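CmeC (Campylobacter jejuni, PDB 4MT4) forms a trimeric outer membrane channel of the outer membrane factor family, which probably serves as the exit duct for compounds expelled by efflux. Local coordinates at residues L235-N238 and D242-Y245. Numbering follows the deposited sequence.
Sequences LTSN and DILY
Ser237 meets Asp242 and Ile243 where the long helix 201-236 gives way to the short helix 240-245. On the last turn of helix 201-236, Thr236 packs its side chain on helices 44-56 and 129-195 of the same subunit, a buried place that threonine suits because its OG1 is hydrogen-bonded to Leu232 O. Ser237 is the first residue to leave helical geometry, and it carries the contact. Its hydroxyl reaches the Asp242 carboxylate because chi1 of -177° sets OG opposite the backbone N, and it gives its proton to OD2, with Ser237 OG and Asp242 OD2 2.7 Å apart. The hydroxyl arrives on the anti side of that oxygen, 24° out of the carboxylate plane. The bond brings the serine methylene close as well, Ser237 CB lying 3.3 Å from Asp242 OD2. The same OG accepts the backbone N-H of Asp239, so the small buried hydroxyl is used both as donor and as acceptor at the helix-to-helix turn. Ile243 adds the apolar part: its CG1 lies 3.9 Å from Ser237 CB and 3.8 Å from Ser237 OG, a touch of van der Waals kind that a branched side chain can make while also packing on Ile363 of the second subunit. Chemically, the two carboxylate oxygens of Asp242 divide their work, OD2 taking the serine proton and OD1 forming a salt bridge with Lys233, about one helical turn before Ser237. Both partners would be expected to stabilise the negative charge, and together they tie the short helix back to the end of the long one.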
loop_
_atom_site.group_PDB
_atom_site.type_symbol
_atom_site.label_atom_id
_atom_site.label_comp_id
_atom_site.label_asym_id
_atom_site.label_seq_id
_atom_site.Cartn_x
_atom_site.Cartn_y
_atom_site.Cartn_z
ATOM N N LEU B 235 -14.561 11.077 7.634
ATOM C CA LEU B 235 -13.420 11.787 8.202
ATOM C C LEU B 235 -13.693 12.399 9.579
ATOM O O LEU B 235 -12.763 12.607 10.357
ATOM C CB LEU B 235 -12.959 12.892 7.244
ATOM C CG LEU B 235 -12.096 12.493 6.044
ATOM C CD1 LEU B 235 -11.933 13.670 5.093
ATOM C CD2 LEU B 235 -10.738 11.980 6.498
ATOM N N THR B 236 -14.956 12.687 9.882
ATOM C CA THR B 236 -15.273 13.546 11.024
ATOM C C THR B 236 -16.328 13.023 12.005
ATOM O O THR B 236 -16.438 13.537 13.121
ATOM C CB THR B 236 -15.749 14.933 10.533
ATOM O OG1 THR B 236 -16.897 14.776 9.688
ATOM C CG2 THR B 236 -14.648 15.639 9.758
ATOM N N SER B 237 -17.101 12.018 11.607
ATOM C CA SER B 237 -18.254 11.609 12.407
ATOM C C SER B 237 -18.068 10.287 13.149
ATOM O O SER B 237 -17.399 9.375 12.666
ATOM C CB SER B 237 -19.498 11.517 11.519
ATOM O OG SER B 237 -20.641 11.180 12.285
ATOM N N ASN B 238 -18.674 10.201 14.332
ATOM C CA ASN B 238 -18.733 8.956 15.095
ATOM C C ASN B 238 -20.182 8.552 15.344
ATOM O O ASN B 238 -20.464 7.639 16.122
ATOM C CB ASN B 238 -17.992 9.093 16.426
ATOM C CG ASN B 238 -18.656 10.082 17.364
ATOM O OD1 ASN B 238 -19.251 11.068 16.928
ATOM N ND2 ASN B 238 -18.560 9.822 18.664
ATOM N N ASP B 242 -25.855 10.107 11.698
ATOM C CA ASP B 242 -25.293 11.264 11.011
ATOM C C ASP B 242 -24.668 10.842 9.688
ATOM O O ASP B 242 -24.834 11.507 8.665
ATOM C CB ASP B 242 -24.253 11.959 11.894
ATOM C CG ASP B 242 -23.495 13.049 11.162
ATOM O OD1 ASP B 242 -24.103 13.748 10.327
ATOM O OD2 ASP B 242 -22.285 13.208 11.427
ATOM N N ILE B 243 -23.947 9.727 9.726
ATOM C CA ILE B 243 -23.302 9.176 8.542
ATOM C C ILE B 243 -24.336 8.738 7.514
ATOM O O ILE B 243 -24.168 8.967 6.320
ATOM C CB ILE B 243 -22.401 7.982 8.909
ATOM C CG1 ILE B 243 -21.228 8.451 9.770
ATOM C CG2 ILE B 243 -21.893 7.273 7.657
ATOM C CD1 ILE B 243 -20.487 7.328 10.437
ATOM N N LEU B 244 -25.415 8.126 7.988
ATOM C CA LEU B 244 -26.430 7.568 7.103
ATOM C C LEU B 244 -27.378 8.603 6.497
ATOM O O LEU B 244 -27.656 8.562 5.298
ATOM C CB LEU B 244 -27.256 6.519 7.852
ATOM C CG LEU B 244 -26.761 5.073 7.835
ATOM C CD1 LEU B 244 -27.635 4.202 8.725
ATOM C CD2 LEU B 244 -26.750 4.540 6.414
ATOM N N TYR B 245 -27.878 9.523 7.316
ATOM C CA TYR B 245 -29.014 10.341 6.898
ATOM C C TYR B 245 -28.766 11.850 6.863
ATOM O O TYR B 245 -29.418 12.566 6.102
ATOM C CB TYR B 245 -30.213 10.045 7.804
ATOM C CG TYR B 245 -30.560 8.575 7.882
ATOM C CD1 TYR B 245 -31.064 7.900 6.776
ATOM C CD2 TYR B 245 -30.385 7.861 9.061
ATOM C CE1 TYR B 245 -31.380 6.556 6.843
ATOM C CE2 TYR B 245 -30.699 6.517 9.137
ATOM C CZ TYR B 245 -31.196 5.869 8.025
ATOM O OH TYR B 245 -31.511 4.532 8.094
#